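Local coordinates for protein ethylbenzene dehydrogenase alpha-subunit (PDB 2IVF) that is the cofactor-bearing alpha-subunit of a molybdopterin oxidoreductase family enzyme, holding molybdenum, two pterin guanine dinucleotide-type cofactors and an iron-sulfur cluster, at residues S255-S258 with Y259-P262; N84-W87 with P88-S91; P283-N286 with P287-A291. All coordinates share one frame; numbering follows the deposited sequence.

From the N terminus, contact 2 comes first, folding the 84-91 loop between strands 76-80 and 94-99 against the iron/sulfur cluster and the pterin end of MGD. Contact 1 then closes the turn after strand 249-253. Helix 265-274 and strand 277-281 follow, and contact 3 turns the chain before strand 294-296. The three lie in series, none nested or crossed. Contact 1 touches both others: Tyr261 packs on Pro88, and Asn256 meets Thr288. Contacts 2 and 3, with centres about 21 Å apart, are joined through contact 1 and the shared cofactor, one elongated molecule gripped by several short, local turns of a single chain.

Contact 1 (S255-S258 with Y259-P262); sequences SNWS and YTYP. With MGD (2-amino-5,6-dimercapto-7-methyl-3,7,8a,9-tetrahydro-8-oxa-1,3,9,10-tetraaza-anthracen-4-one guanosine dinucleotide), chain M.
Trp257 and Tyr261 pack side by side one helical turn apart, in a local contact along the short helix 257-260 and its exit, Tyr261 being the first residue beyond it; the helix follows parallel strand 249-253. The rings form a T-shaped pair with planes at 87°. The edge of Tyr261 is directed at the indole face, bringing CD2 over the six-membered ring, 3.4 Å from Trp257 CE2. Tyr261 CB makes a CH-pi contact with the five-membered ring of Trp257, and the backbone bond from Tyr261 N to Trp257 O (2.8 Å) fixes the spacing. The hydroxyl of Tyr261 reaches Asn668.

At the start of the helix, Asn256 O accepts from Thr260 N (2.8 Å) and, weakly, from Tyr259 N. The Asn256 side chain extends with CG anti to the backbone N (chi1 -177°), which brings ND2 over one face of Tyr259, toward the rim of the ring, 3.1 Å from Tyr259 CG, with the amide and ring planes 38° apart. Its OD1 is hydrogen-bonded to Thr288, while Tyr259 OH is hydrogen-bonded to Asp133 of the beta-subunit.

MGD is met at both ends of the turn. Asn256 N and Thr260 OG1 both donate to phosphate oxygen O1A, the hydroxyl at 2.8 Å from O1A. Toward the helix end, Tyr259 O accepts from N19 of MGD and Thr260 O from N22 (3.0 Å). The N-H and O-H donors suit the negative phosphate and the carbonyls the ring N-H groups, which is consistent with one turn setting the distance between tricycle and phosphate.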
loop_
_atom_site.group_PDB
_atom_site.type_symbol
_atom_site.label_atom_id
_atom_site.label_comp_id
_atom_site.label_asym_id
_atom_site.label_seq_id
_atom_site.Cartn_x
_atom_site.Cartn_y
_atom_site.Cartn_z
ATOM N N SER A 255 -0.801 -6.785 -13.263
ATOM C CA SER A 255 0.005 -6.078 -12.282
ATOM C C SER A 255 -0.710 -4.753 -11.948
ATOM O O SER A 255 -1.650 -4.368 -12.646
ATOM C CB SER A 255 1.417 -5.862 -12.836
ATOM O OG SER A 255 1.415 -4.882 -13.867
ATOM N N ASN A 256 -0.291 -4.094 -10.873
ATOM C CA ASN A 256 -0.986 -2.910 -10.376
ATOM C C ASN A 256 -0.001 -2.051 -9.583
ATOM O O ASN A 256 -0.112 -1.902 -8.362
ATOM C CB ASN A 256 -2.162 -3.332 -9.518
ATOM C CG ASN A 256 -2.970 -2.172 -9.036
ATOM O OD1 ASN A 256 -2.960 -1.104 -9.622
ATOM N ND2 ASN A 256 -3.645 -2.370 -7.933
ATOM N N TRP A 257 0.999 -1.559 -10.298
ATOM C CA TRP A 257 2.053 -0.747 -9.686
ATOM C C TRP A 257 1.591 0.390 -8.770
ATOM O O TRP A 257 2.335 0.766 -7.851
ATOM C CB TRP A 257 2.947 -0.177 -10.746
ATOM C CG TRP A 257 4.052 -1.076 -11.224
ATOM C CD1 TRP A 257 4.118 -2.446 -11.138
ATOM C CD2 TRP A 257 5.200 -0.669 -11.927
ATOM N NE1 TRP A 257 5.281 -2.900 -11.704
ATOM C CE2 TRP A 257 5.967 -1.824 -12.208
ATOM C CE3 TRP A 257 5.699 0.563 -12.289
ATOM C CZ2 TRP A 257 7.204 -1.756 -12.869
ATOM C CZ3 TRP A 257 6.894 0.624 -12.936
ATOM C CH2 TRP A 257 7.642 -0.509 -13.204
ATOM N N SER A 258 0.440 1.017 -9.066
ATOM C CA SER A 258 -0.089 2.042 -8.162
ATOM C C SER A 258 -0.124 1.488 -6.745
ATOM O O SER A 258 0.297 2.123 -5.814
ATOM C CB SER A 258 -1.487 2.440 -8.546
ATOM O OG SER A 258 -2.035 3.337 -7.596
ATOM N N TYR A 259 -0.663 0.293 -6.598
ATOM C CA TYR A 259 -0.666 -0.385 -5.316
ATOM C C TYR A 259 0.685 -0.980 -4.962
ATOM O O TYR A 259 1.165 -0.858 -3.825
ATOM C CB TYR A 259 -1.655 -1.551 -5.316
ATOM C CG TYR A 259 -3.099 -1.161 -5.113
ATOM C CD1 TYR A 259 -3.593 0.087 -5.515
ATOM C CD2 TYR A 259 -3.976 -2.051 -4.554
ATOM C CE1 TYR A 259 -4.927 0.414 -5.300
ATOM C CE2 TYR A 259 -5.307 -1.740 -4.320
ATOM C CZ TYR A 259 -5.784 -0.516 -4.699
ATOM O OH TYR A 259 -7.115 -0.248 -4.478
ATOM N N THR A 260 1.295 -1.632 -5.935
ATOM C CA THR A 260 2.339 -2.619 -5.635
ATOM C C THR A 260 3.801 -2.177 -5.849
ATOM O O THR A 260 4.724 -2.878 -5.414
ATOM C CB THR A 260 2.061 -3.927 -6.414
ATOM O OG1 THR A 260 2.295 -3.707 -7.805
ATOM C CG2 THR A 260 0.639 -4.388 -6.147
ATOM N N TYR A 261 4.019 -0.994 -6.414
ATOM C CA TYR A 261 5.384 -0.467 -6.614
ATOM C C TYR A 261 5.404 1.017 -6.508
ATOM O O TYR A 261 5.924 1.706 -7.377
ATOM C CB TYR A 261 5.904 -0.928 -7.989
ATOM C CG TYR A 261 7.411 -0.934 -8.200
ATOM C CD1 TYR A 261 8.313 -0.777 -7.171
ATOM C CD2 TYR A 261 7.914 -1.174 -9.462
ATOM C CE1 TYR A 261 9.680 -0.838 -7.399
ATOM C CE2 TYR A 261 9.248 -1.241 -9.692
ATOM C CZ TYR A 261 10.137 -1.111 -8.658
ATOM O OH TYR A 261 11.470 -1.208 -8.934
ATOM N N PRO A 262 4.859 1.553 -5.395
ATOM C CA PRO A 262 4.792 3.009 -5.259
ATOM C C PRO A 262 6.136 3.683 -5.175
ATOM O O PRO A 262 6.242 4.819 -5.564
ATOM C CB PRO A 262 3.991 3.224 -3.980
ATOM C CG PRO A 262 4.141 1.935 -3.186
ATOM C CD PRO A 262 4.287 0.854 -4.231
HETATM P PB MGD M . -1.162 -8.026 -8.410
HETATM O O1B MGD M . -1.318 -7.096 -7.259
HETATM O O2B MGD M . -1.731 -9.385 -8.212
HETATM O O3B MGD M . 0.310 -8.230 -8.936
HETATM O O3A MGD M . 1.931 -7.164 -7.284
HETATM P PA MGD M . 1.626 -7.280 -8.846
HETATM O O1A MGD M . 1.388 -5.908 -9.306
HETATM O O2A MGD M . 2.664 -8.055 -9.501
HETATM O "O5'" MGD M . -1.850 -7.391 -9.717
HETATM C "C5'" MGD M . -3.210 -6.938 -9.642
HETATM C "C4'" MGD M . -3.753 -6.678 -11.044
HETATM O "O4'" MGD M . -3.893 -7.905 -11.746
HETATM C "C3'" MGD M . -5.178 -6.246 -10.789
HETATM O "O3'" MGD M . -5.175 -4.825 -10.716
HETATM C "C2'" MGD M . -5.917 -6.765 -12.029
HETATM O "O2'" MGD M . -6.379 -5.655 -12.820
HETATM C "C1'" MGD M . -4.848 -7.585 -12.770
HETATM N N9 MGD M . -5.462 -8.833 -13.282
HETATM C C8 MGD M . -6.142 -9.769 -12.603
HETATM N N7 MGD M . -6.500 -10.774 -13.410
HETATM C C5 MGD M . -6.010 -10.461 -14.637
HETATM C C6 MGD M . -6.042 -11.035 -15.900
HETATM O O6 MGD M . -6.619 -12.092 -16.185
HETATM N N1 MGD M . -5.380 -10.362 -16.931
HETATM C C2 MGD M . -4.712 -9.137 -16.788
HETATM N N2 MGD M . -4.104 -8.544 -17.872
HETATM N N3 MGD M . -4.674 -8.613 -15.555
HETATM C C4 MGD M . -5.319 -9.234 -14.521
HETATM C C10 MGD M . 2.182 -8.283 -6.515
HETATM C C11 MGD M . 3.411 -8.021 -5.680
HETATM O O11 MGD M . 3.176 -6.903 -4.928
HETATM C C12 MGD M . 3.868 -9.208 -4.819
HETATM S S12 MGD M . 3.689 -10.872 -5.359
HETATM C C13 MGD M . 4.438 -8.971 -3.593
HETATM S S13 MGD M . 4.977 -10.308 -2.637
HETATM C C14 MGD M . 4.575 -7.582 -3.073
HETATM N N15 MGD M . 3.447 -7.373 -2.120
HETATM C C16 MGD M . 2.902 -6.093 -1.899
HETATM C C17 MGD M . 1.968 -5.836 -0.929
HETATM O O17 MGD M . 1.524 -6.747 -0.190
HETATM N N18 MGD M . 1.492 -4.515 -0.805
HETATM C C19 MGD M . 1.934 -3.492 -1.585
HETATM N N19 MGD M . 1.407 -2.268 -1.385
HETATM N N20 MGD M . 2.821 -3.791 -2.546
HETATM C C21 MGD M . 3.321 -5.028 -2.689
HETATM N N22 MGD M . 4.251 -5.303 -3.688
HETATM C C23 MGD M . 4.408 -6.604 -4.270
#

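Contact 2 (N84-W87 with P88-S91); sequences NICW and PQGS. With MGD (2-amino-5,6-dimercapto-7-methyl-3,7,8a,9-tetrahydro-8-oxa-1,3,9,10-tetraaza-anthracen-4-one guanosine dinucleotide), chain M; SF4 (iron/sulfur cluster), chain K.
Gln89 reaches back along the loop to Asn84, and this hydrogen bond is one of two that close the turn. Gln89 NE2 donates to Asn84 O at 3.0 Å, with the acceptor 5° from the amide plane; NE2 is also hydrogen-bonded to the carbonyl of His82. Asn84 O accepts a second hydrogen bond from Cys86 N (2.9 Å), which arrives from the opposite face of the carbonyl plane and closes an inverse gamma turn centred on Ile85. The other bond across the turn runs from Gly90 N to Cys86 SG, 3.3 Å long and almost straight at 175°.

Metal coordination uses that same sulfur: Cys86 SG binds the iron atom FE4 at 2.3 Å. An N-H donated to a thiolate ligand would be expected to draw off some of its charge and could tune the cluster's potential.

Packing contacts complete the loop. The Trp87-Pro88 peptide is cis, so Pro88 CA folds over the five-membered ring of Trp87, 3.6 Å from its centroid, as a CH-pi contact. Trp87 NE1 is hydrogen-bonded to Ala480 O. Elsewhere in the turn, Ile85 CD1 lies 4.0 Å from Gln89 CG, the two side chains crossing at about a right angle.

Cys86 holds the cluster while Ile85 O and Trp87 O touch C14 and C23 of MGD, which puts the loop between the two cofactors, an arrangement typical of the iron-sulfur site in molybdopterin oxidoreductases.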
loop_
_atom_site.group_PDB
_atom_site.type_symbol
_atom_site.label_atom_id
_atom_site.label_comp_id
_atom_site.label_asym_id
_atom_site.label_seq_id
_atom_site.Cartn_x
_atom_site.Cartn_y
_atom_site.Cartn_z
ATOM N N ASN A 84 9.491 -6.421 5.269
ATOM C CA ASN A 84 8.295 -6.882 4.567
ATOM C C ASN A 84 8.553 -6.918 3.095
ATOM O O ASN A 84 9.189 -6.070 2.563
ATOM C CB ASN A 84 6.998 -6.106 4.943
ATOM C CG ASN A 84 7.065 -4.597 4.776
ATOM O OD1 ASN A 84 6.343 -3.853 5.488
ATOM N ND2 ASN A 84 7.905 -4.106 3.839
ATOM N N ILE A 85 8.134 -7.992 2.446
ATOM C CA ILE A 85 8.395 -8.098 1.026
ATOM C C ILE A 85 7.369 -7.329 0.194
ATOM O O ILE A 85 6.416 -7.870 -0.347
ATOM C CB ILE A 85 8.582 -9.569 0.560
ATOM C CG1 ILE A 85 9.760 -10.206 1.308
ATOM C CG2 ILE A 85 8.852 -9.600 -0.946
ATOM C CD1 ILE A 85 11.136 -9.395 1.187
ATOM N N CYS A 86 7.563 -6.013 0.115
ATOM C CA CYS A 86 7.128 -5.302 -1.061
ATOM C C CYS A 86 7.944 -5.865 -2.204
ATOM O O CYS A 86 9.046 -6.359 -1.983
ATOM C CB CYS A 86 7.330 -3.796 -0.883
ATOM S SG CYS A 86 8.888 -3.388 0.012
ATOM N N TRP A 87 7.415 -5.772 -3.427
ATOM C CA TRP A 87 8.049 -6.292 -4.602
ATOM C C TRP A 87 7.689 -5.431 -5.808
ATOM O O TRP A 87 6.515 -5.089 -6.023
ATOM C CB TRP A 87 7.654 -7.751 -4.902
ATOM C CG TRP A 87 8.672 -8.344 -5.789
ATOM C CD1 TRP A 87 8.622 -8.422 -7.148
ATOM C CD2 TRP A 87 9.948 -8.839 -5.405
ATOM N NE1 TRP A 87 9.780 -8.968 -7.628
ATOM C CE2 TRP A 87 10.606 -9.251 -6.577
ATOM C CE3 TRP A 87 10.578 -9.030 -4.178
ATOM C CZ2 TRP A 87 11.881 -9.841 -6.570
ATOM C CZ3 TRP A 87 11.870 -9.559 -4.163
ATOM C CH2 TRP A 87 12.496 -10.007 -5.361
ATOM N N PRO A 88 8.701 -5.081 -6.605
ATOM C CA PRO A 88 10.129 -5.202 -6.303
ATOM C C PRO A 88 10.381 -4.611 -4.935
ATOM O O PRO A 88 9.736 -3.630 -4.582
ATOM C CB PRO A 88 10.768 -4.374 -7.397
ATOM C CG PRO A 88 9.885 -4.544 -8.552
ATOM C CD PRO A 88 8.483 -4.536 -7.965
ATOM N N GLN A 89 11.260 -5.223 -4.144
ATOM C CA GLN A 89 11.446 -4.734 -2.769
ATOM C C GLN A 89 11.879 -3.291 -2.824
ATOM O O GLN A 89 12.794 -2.970 -3.548
ATOM C CB GLN A 89 12.446 -5.605 -2.017
ATOM C CG GLN A 89 12.040 -5.915 -0.588
ATOM C CD GLN A 89 12.422 -4.821 0.367
ATOM O OE1 GLN A 89 13.348 -4.056 0.102
ATOM N NE2 GLN A 89 11.696 -4.725 1.499
ATOM N N GLY A 90 11.220 -2.394 -2.089
ATOM C CA GLY A 90 11.507 -0.982 -2.307
ATOM C C GLY A 90 12.914 -0.605 -1.875
ATOM O O GLY A 90 13.543 0.286 -2.470
ATOM N N SER A 91 13.406 -1.274 -0.832
ATOM C CA SER A 91 14.729 -1.045 -0.258
ATOM C C SER A 91 14.939 0.422 -0.044
ATOM O O SER A 91 16.017 0.973 -0.323
ATOM C CB SER A 91 15.911 -1.572 -1.115
ATOM O OG SER A 91 15.879 -2.953 -1.131
HETATM P PB MGD M . -1.162 -8.026 -8.410
HETATM O O1B MGD M . -1.318 -7.096 -7.259
HETATM O O2B MGD M . -1.731 -9.385 -8.212
HETATM O O3B MGD M . 0.310 -8.230 -8.936
HETATM O O3A MGD M . 1.931 -7.164 -7.284
HETATM P PA MGD M . 1.626 -7.280 -8.846
HETATM O O1A MGD M . 1.388 -5.908 -9.306
HETATM O O2A MGD M . 2.664 -8.055 -9.501
HETATM O "O5'" MGD M . -1.850 -7.391 -9.717
HETATM C "C5'" MGD M . -3.210 -6.938 -9.642
HETATM C "C4'" MGD M . -3.753 -6.678 -11.044
HETATM O "O4'" MGD M . -3.893 -7.905 -11.746
HETATM C "C3'" MGD M . -5.178 -6.246 -10.789
HETATM O "O3'" MGD M . -5.175 -4.825 -10.716
HETATM C "C2'" MGD M . -5.917 -6.765 -12.029
HETATM O "O2'" MGD M . -6.379 -5.655 -12.820
HETATM C "C1'" MGD M . -4.848 -7.585 -12.770
HETATM N N9 MGD M . -5.462 -8.833 -13.282
HETATM C C8 MGD M . -6.142 -9.769 -12.603
HETATM N N7 MGD M . -6.500 -10.774 -13.410
HETATM C C5 MGD M . -6.010 -10.461 -14.637
HETATM C C6 MGD M . -6.042 -11.035 -15.900
HETATM O O6 MGD M . -6.619 -12.092 -16.185
HETATM N N1 MGD M . -5.380 -10.362 -16.931
HETATM C C2 MGD M . -4.712 -9.137 -16.788
HETATM N N2 MGD M . -4.104 -8.544 -17.872
HETATM N N3 MGD M . -4.674 -8.613 -15.555
HETATM C C4 MGD M . -5.319 -9.234 -14.521
HETATM C C10 MGD M . 2.182 -8.283 -6.515
HETATM C C11 MGD M . 3.411 -8.021 -5.680
HETATM O O11 MGD M . 3.176 -6.903 -4.928
HETATM C C12 MGD M . 3.868 -9.208 -4.819
HETATM S S12 MGD M . 3.689 -10.872 -5.359
HETATM C C13 MGD M . 4.438 -8.971 -3.593
HETATM S S13 MGD M . 4.977 -10.308 -2.637
HETATM C C14 MGD M . 4.575 -7.582 -3.073
HETATM N N15 MGD M . 3.447 -7.373 -2.120
HETATM C C16 MGD M . 2.902 -6.093 -1.899
HETATM C C17 MGD M . 1.968 -5.836 -0.929
HETATM O O17 MGD M . 1.524 -6.747 -0.190
HETATM N N18 MGD M . 1.492 -4.515 -0.805
HETATM C C19 MGD M . 1.934 -3.492 -1.585
HETATM N N19 MGD M . 1.407 -2.268 -1.385
HETATM N N20 MGD M . 2.821 -3.791 -2.546
HETATM C C21 MGD M . 3.321 -5.028 -2.689
HETATM N N22 MGD M . 4.251 -5.303 -3.688
HETATM C C23 MGD M . 4.408 -6.604 -4.270
HETATM FE FE1 SF4 K . 7.260 0.896 1.490
HETATM FE FE2 SF4 K . 9.845 1.130 0.694
HETATM FE FE3 SF4 K . 9.312 0.246 3.150
HETATM FE FE4 SF4 K . 8.740 -1.333 0.979
HETATM S S1 SF4 K . 10.804 -0.760 1.711
HETATM S S2 SF4 K . 7.377 -0.909 2.851
HETATM S S3 SF4 K . 8.174 0.289 -0.530
HETATM S S4 SF4 K . 8.846 2.355 2.351
#

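Contact 3 (P283-N286 with P287-A291); sequences PDFN and PTTPA. With MGD (2-amino-5,6-dimercapto-7-methyl-3,7,8a,9-tetrahydro-8-oxa-1,3,9,10-tetraaza-anthracen-4-one guanosine dinucleotide), chain M.
A type I beta turn from Asn286 to Thr289, in the loop between parallel strands 277-281 and 294-296, sits at the ribose of MGD. Asn286 O accepts twice from Thr289: from the backbone N at 3.0 Å, and from OG1 at 2.7 Å, nearly in line with the C=O bond. The Asn286 side chain adds an Asx turn, its OD1 accepting from Thr288 N at 3.0 Å. Chi1 (90°) puts the amide beside the turn, and its rotation about CB-CG turns OD1 to Thr288 N and ND2 to the sugar.

Thr289 also covers Phe285. Its OG1 sits over the ring centre, 3.4 Å from Phe285 CE2, and CB makes a CH-pi contact with the same face, 3.7 Å from the ring centroid.

Both ribose hydroxyls are held: O2' of MGD donates to Asp284 OD1 at 2.7 Å, and Asn286 ND2 donates to O3' at 3.0 Å. Pro283 CD lies 3.3 Å from C4 of the guanine. The grip of Asp284 recalls the acidic residue that binds ribose hydroxyls after a strand in Rossmann folds, consistent with the parallel sheet here.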
loop_
_atom_site.group_PDB
_atom_site.type_symbol
_atom_site.label_atom_id
_atom_site.label_comp_id
_atom_site.label_asym_id
_atom_site.label_seq_id
_atom_site.Cartn_x
_atom_site.Cartn_y
_atom_site.Cartn_z
ATOM N N PRO A 283 -8.411 -6.477 -16.573
ATOM C CA PRO A 283 -9.848 -6.606 -16.797
ATOM C C PRO A 283 -10.588 -5.365 -16.329
ATOM O O PRO A 283 -11.475 -4.885 -17.043
ATOM C CB PRO A 283 -10.238 -7.859 -16.021
ATOM C CG PRO A 283 -9.077 -8.243 -15.254
ATOM C CD PRO A 283 -7.884 -7.458 -15.632
ATOM N N ASP A 284 -10.176 -4.832 -15.191
ATOM C CA ASP A 284 -10.710 -3.596 -14.643
ATOM C C ASP A 284 -9.850 -2.430 -15.076
ATOM O O ASP A 284 -8.650 -2.567 -15.354
ATOM C CB ASP A 284 -10.826 -3.645 -13.120
ATOM C CG ASP A 284 -9.512 -4.044 -12.419
ATOM O OD1 ASP A 284 -8.975 -5.100 -12.749
ATOM O OD2 ASP A 284 -9.080 -3.323 -11.514
ATOM N N PHE A 285 -10.458 -1.265 -15.133
ATOM C CA PHE A 285 -9.696 -0.018 -15.336
ATOM C C PHE A 285 -9.002 0.226 -14.018
ATOM O O PHE A 285 -9.501 0.954 -13.185
ATOM C CB PHE A 285 -10.670 1.116 -15.685
ATOM C CG PHE A 285 -10.024 2.405 -16.131
ATOM C CD1 PHE A 285 -9.243 2.457 -17.283
ATOM C CD2 PHE A 285 -10.259 3.569 -15.437
ATOM C CE1 PHE A 285 -8.690 3.665 -17.707
ATOM C CE2 PHE A 285 -9.714 4.777 -15.877
ATOM C CZ PHE A 285 -8.952 4.820 -16.999
ATOM N N ASN A 286 -7.835 -0.403 -13.831
ATOM C CA ASN A 286 -7.270 -0.616 -12.504
ATOM C C ASN A 286 -6.530 0.624 -11.961
ATOM O O ASN A 286 -6.451 1.660 -12.647
ATOM C CB ASN A 286 -6.455 -1.944 -12.506
ATOM C CG ASN A 286 -4.994 -1.776 -12.884
ATOM O OD1 ASN A 286 -4.554 -0.704 -13.269
ATOM N ND2 ASN A 286 -4.230 -2.883 -12.800
ATOM N N PRO A 287 -6.133 0.580 -10.703
ATOM C CA PRO A 287 -5.532 1.755 -10.048
ATOM C C PRO A 287 -4.277 2.331 -10.684
ATOM O O PRO A 287 -3.891 3.432 -10.317
ATOM C CB PRO A 287 -5.275 1.273 -8.612
ATOM C CG PRO A 287 -6.336 0.249 -8.402
ATOM C CD PRO A 287 -6.360 -0.503 -9.740
ATOM N N THR A 288 -3.673 1.613 -11.637
ATOM C CA THR A 288 -2.457 2.079 -12.330
ATOM C C THR A 288 -2.821 2.901 -13.578
ATOM O O THR A 288 -1.974 3.557 -14.186
ATOM C CB THR A 288 -1.564 0.868 -12.600
ATOM O OG1 THR A 288 -1.245 0.234 -11.337
ATOM C CG2 THR A 288 -0.250 1.236 -13.279
ATOM N N THR A 289 -4.103 2.892 -13.952
ATOM C CA THR A 289 -4.519 3.561 -15.191
ATOM C C THR A 289 -4.362 5.065 -15.257
ATOM O O THR A 289 -4.430 5.620 -16.318
ATOM C CB THR A 289 -5.959 3.166 -15.579
ATOM O OG1 THR A 289 -6.877 3.523 -14.520
ATOM C CG2 THR A 289 -5.995 1.651 -15.905
ATOM N N PRO A 290 -4.197 5.745 -14.123
ATOM C CA PRO A 290 -3.873 7.179 -14.227
ATOM C C PRO A 290 -2.579 7.492 -14.941
ATOM O O PRO A 290 -2.418 8.615 -15.438
ATOM C CB PRO A 290 -3.746 7.600 -12.765
ATOM C CG PRO A 290 -4.704 6.632 -12.055
ATOM C CD PRO A 290 -4.432 5.342 -12.731
ATOM N N ALA A 291 -1.662 6.531 -14.951
ATOM C CA ALA A 291 -0.462 6.628 -15.769
ATOM C C ALA A 291 -0.565 6.071 -17.197
ATOM O O ALA A 291 0.422 6.085 -17.922
ATOM C CB ALA A 291 0.710 5.978 -15.042
HETATM P PB MGD M . -1.162 -8.026 -8.410
HETATM O O1B MGD M . -1.318 -7.096 -7.259
HETATM O O2B MGD M . -1.731 -9.385 -8.212
HETATM O O3B MGD M . 0.310 -8.230 -8.936
HETATM O O3A MGD M . 1.931 -7.164 -7.284
HETATM P PA MGD M . 1.626 -7.280 -8.846
HETATM O O1A MGD M . 1.388 -5.908 -9.306
HETATM O O2A MGD M . 2.664 -8.055 -9.501
HETATM O "O5'" MGD M . -1.850 -7.391 -9.717
HETATM C "C5'" MGD M . -3.210 -6.938 -9.642
HETATM C "C4'" MGD M . -3.753 -6.678 -11.044
HETATM O "O4'" MGD M . -3.893 -7.905 -11.746
HETATM C "C3'" MGD M . -5.178 -6.246 -10.789
HETATM O "O3'" MGD M . -5.175 -4.825 -10.716
HETATM C "C2'" MGD M . -5.917 -6.765 -12.029
HETATM O "O2'" MGD M . -6.379 -5.655 -12.820
HETATM C "C1'" MGD M . -4.848 -7.585 -12.770
HETATM N N9 MGD M . -5.462 -8.833 -13.282
HETATM C C8 MGD M . -6.142 -9.769 -12.603
HETATM N N7 MGD M . -6.500 -10.774 -13.410
HETATM C C5 MGD M . -6.010 -10.461 -14.637
HETATM C C6 MGD M . -6.042 -11.035 -15.900
HETATM O O6 MGD M . -6.619 -12.092 -16.185
HETATM N N1 MGD M . -5.380 -10.362 -16.931
HETATM C C2 MGD M . -4.712 -9.137 -16.788
HETATM N N2 MGD M . -4.104 -8.544 -17.872
HETATM N N3 MGD M . -4.674 -8.613 -15.555
HETATM C C4 MGD M . -5.319 -9.234 -14.521
HETATM C C10 MGD M . 2.182 -8.283 -6.515
HETATM C C11 MGD M . 3.411 -8.021 -5.680
HETATM O O11 MGD M . 3.176 -6.903 -4.928
HETATM C C12 MGD M . 3.868 -9.208 -4.819
HETATM S S12 MGD M . 3.689 -10.872 -5.359
HETATM C C13 MGD M . 4.438 -8.971 -3.593
HETATM S S13 MGD M . 4.977 -10.308 -2.637
HETATM C C14 MGD M . 4.575 -7.582 -3.073
HETATM N N15 MGD M . 3.447 -7.373 -2.120
HETATM C C16 MGD M . 2.902 -6.093 -1.899
HETATM C C17 MGD M . 1.968 -5.836 -0.929
HETATM O O17 MGD M . 1.524 -6.747 -0.190
HETATM N N18 MGD M . 1.492 -4.515 -0.805
HETATM C C19 MGD M . 1.934 -3.492 -1.585
HETATM N N19 MGD M . 1.407 -2.268 -1.385
HETATM N N20 MGD M . 2.821 -3.791 -2.546
HETATM C C21 MGD M . 3.321 -5.028 -2.689
HETATM N N22 MGD M . 4.251 -5.303 -3.688
HETATM C C23 MGD M . 4.408 -6.604 -4.270
#